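Local coordinates for protein general negative regulator of transcription subunit 2 (Saccharomyces cerevisiae, PDB 4BY6) that is required for the integrity of the CCR4-NOT core complex, the major cytoplasmic mRNA deadenylase, which in the nucleus seems to act as a general transcription factor, at residues 114-119 against 137-142. Numbering follows the deposited sequence.
Sequences FLFYKH and WRYHKT
F116 and Y139 meet ring to ring in an offset edge-to-face pair that joins helix 109-118 to strand 138-140 in the C-terminal domain of the NOT2/NOT3/NOT5 family, grouped with the SH3-like families, in which helices pack against an antiparallel sheet. The pair is a worked example of how a helix and a sheet can be bridged by two aromatic side chains while their backbones stay well apart: the nearest CA atoms, those of F116 and Y139, are 11.0 Å from each other. On the helix, CG of F116 is anti to the backbone N (chi1 172°), which extends the ring outward until its far end reaches the ring of Y139. Y139 has the same extended rotamer and points back, but its ring is turned to offer a face. The edge of F116 comes to that face with the two planes at 66° and the centroids 5.2 Å apart, an arrangement in which ring hydrogens meet a pi surface.

Around this pair an aromatic cluster forms. W146 of the neighbouring strand 145-149 meets both rings, edge-to-face with F116 and at an intermediate angle with Y139. CD2 of F116 sits 3.9 Å above the plane of the Y117 ring, over its centre; the Y117 hydroxyl is hydrogen-bonded to the backbone O of K144. Y139 OH is hydrogen-bonded to the backbone of another protein chain, an aromatic side chain of which also packs edge-to-face on F116, so this buried pair belongs both to the domain core and to the subunit interface. The touch itself is off-centre: CZ of F116 lies 3.5 Å from CE1 of Y139, with CE2 of F116 next, 3.7 Å from that same CE1.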
# COMPACT_ATOMS: atom_id res chain seq x y z
N PHE E 114 -24.49 -18.14 -9.69
CA PHE E 114 -23.44 -17.18 -9.99
C PHE E 114 -23.83 -16.24 -11.13
O PHE E 114 -23.78 -15.01 -11.02
CB PHE E 114 -22.16 -17.91 -10.34
CG PHE E 114 -21.02 -17.01 -10.64
CD1 PHE E 114 -20.12 -16.66 -9.64
CD2 PHE E 114 -20.82 -16.53 -11.94
CE1 PHE E 114 -19.04 -15.82 -9.91
CE2 PHE E 114 -19.74 -15.68 -12.23
CZ PHE E 114 -18.85 -15.33 -11.21
N LEU E 115 -24.21 -16.85 -12.26
CA LEU E 115 -24.67 -16.06 -13.40
C LEU E 115 -25.87 -15.18 -13.07
O LEU E 115 -25.88 -13.99 -13.39
CB LEU E 115 -25.01 -17.00 -14.55
CG LEU E 115 -23.79 -17.61 -15.20
CD1 LEU E 115 -24.23 -18.71 -16.15
CD2 LEU E 115 -22.99 -16.50 -15.92
N PHE E 116 -26.88 -15.76 -12.42
CA PHE E 116 -28.11 -15.04 -12.07
C PHE E 116 -27.83 -13.81 -11.19
O PHE E 116 -28.51 -12.79 -11.29
CB PHE E 116 -29.07 -16.00 -11.36
CG PHE E 116 -30.28 -15.32 -10.77
CD1 PHE E 116 -31.43 -15.14 -11.52
CD2 PHE E 116 -30.28 -14.88 -9.45
CE1 PHE E 116 -32.55 -14.53 -10.99
CE2 PHE E 116 -31.40 -14.27 -8.89
CZ PHE E 116 -32.55 -14.10 -9.66
N TYR E 117 -26.84 -13.92 -10.31
CA TYR E 117 -26.49 -12.82 -9.43
C TYR E 117 -25.44 -11.90 -10.04
O TYR E 117 -25.13 -10.87 -9.46
CB TYR E 117 -25.98 -13.34 -8.10
CG TYR E 117 -27.06 -13.78 -7.16
CD1 TYR E 117 -27.85 -12.85 -6.48
CD2 TYR E 117 -27.30 -15.13 -6.93
CE1 TYR E 117 -28.84 -13.24 -5.60
CE2 TYR E 117 -28.30 -15.53 -6.05
CZ TYR E 117 -29.06 -14.58 -5.38
OH TYR E 117 -30.05 -14.99 -4.51
N LYS E 118 -24.86 -12.27 -11.19
CA LYS E 118 -23.79 -11.43 -11.75
C LYS E 118 -24.22 -10.58 -12.95
O LYS E 118 -23.59 -9.55 -13.24
CB LYS E 118 -22.58 -12.28 -12.15
CG LYS E 118 -21.29 -11.48 -12.15
CD LYS E 118 -20.20 -12.09 -13.03
CE LYS E 118 -18.95 -11.21 -13.07
NZ LYS E 118 -17.78 -11.94 -13.65
N HIS E 119 -25.27 -11.00 -13.65
CA HIS E 119 -25.70 -10.30 -14.87
C HIS E 119 -27.18 -9.91 -14.88
O HIS E 119 -27.98 -10.48 -15.63
CB HIS E 119 -25.37 -11.16 -16.08
CG HIS E 119 -23.92 -11.52 -16.15
ND1 HIS E 119 -22.96 -10.62 -16.56
CD2 HIS E 119 -23.26 -12.66 -15.84
CE1 HIS E 119 -21.77 -11.20 -16.51
NE2 HIS E 119 -21.93 -12.43 -16.07
N TRP E 137 -36.20 -25.19 -8.09
CA TRP E 137 -35.85 -24.08 -7.22
C TRP E 137 -36.92 -23.02 -7.38
O TRP E 137 -37.43 -22.81 -8.47
CB TRP E 137 -34.48 -23.49 -7.56
CG TRP E 137 -33.35 -24.31 -7.12
CD1 TRP E 137 -32.74 -25.31 -7.82
CD2 TRP E 137 -32.66 -24.21 -5.88
NE1 TRP E 137 -31.72 -25.85 -7.09
CE2 TRP E 137 -31.65 -25.19 -5.89
CE3 TRP E 137 -32.80 -23.39 -4.75
CZ2 TRP E 137 -30.77 -25.37 -4.81
CZ3 TRP E 137 -31.93 -23.57 -3.69
CH2 TRP E 137 -30.93 -24.56 -3.72
N ARG E 138 -37.26 -22.34 -6.30
CA ARG E 138 -38.17 -21.22 -6.39
C ARG E 138 -37.46 -19.95 -5.91
O ARG E 138 -36.64 -20.00 -4.99
CB ARG E 138 -39.44 -21.49 -5.58
CG ARG E 138 -40.44 -22.41 -6.25
CD ARG E 138 -40.80 -23.57 -5.30
NE ARG E 138 -42.09 -23.48 -4.59
CZ ARG E 138 -42.45 -24.30 -3.60
NH1 ARG E 138 -41.61 -25.26 -3.20
NH2 ARG E 138 -43.63 -24.17 -3.00
N TYR E 139 -37.75 -18.83 -6.55
CA TYR E 139 -37.09 -17.56 -6.22
C TYR E 139 -37.93 -16.67 -5.28
O TYR E 139 -39.05 -16.28 -5.61
CB TYR E 139 -36.77 -16.79 -7.51
CG TYR E 139 -36.14 -15.45 -7.26
CD1 TYR E 139 -34.83 -15.35 -6.81
CD2 TYR E 139 -36.85 -14.29 -7.48
CE1 TYR E 139 -34.25 -14.13 -6.58
CE2 TYR E 139 -36.28 -13.06 -7.25
CZ TYR E 139 -34.98 -12.99 -6.80
OH TYR E 139 -34.40 -11.75 -6.59
N HIS E 140 -37.38 -16.34 -4.12
CA HIS E 140 -38.06 -15.46 -3.17
C HIS E 140 -37.86 -14.00 -3.53
O HIS E 140 -36.72 -13.52 -3.57
CB HIS E 140 -37.56 -15.72 -1.75
CG HIS E 140 -38.45 -15.15 -0.69
ND1 HIS E 140 -38.26 -13.88 -0.17
CD2 HIS E 140 -39.53 -15.66 -0.06
CE1 HIS E 140 -39.18 -13.65 0.75
NE2 HIS E 140 -39.97 -14.71 0.83
N LYS E 141 -38.97 -13.30 -3.75
CA LYS E 141 -38.94 -11.93 -4.28
C LYS E 141 -38.33 -10.89 -3.37
O LYS E 141 -37.54 -10.04 -3.83
CB LYS E 141 -40.35 -11.49 -4.62
CG LYS E 141 -41.03 -12.30 -5.69
CD LYS E 141 -42.48 -11.93 -5.68
CE LYS E 141 -43.29 -12.72 -6.65
NZ LYS E 141 -44.70 -12.36 -6.41
N THR E 142 -38.67 -10.92 -2.08
CA THR E 142 -38.21 -9.86 -1.18
C THR E 142 -36.87 -10.22 -0.50
O THR E 142 -36.11 -9.35 -0.10
CB THR E 142 -39.27 -9.51 -0.10
OG1 THR E 142 -39.80 -10.71 0.47
CG2 THR E 142 -40.41 -8.75 -0.73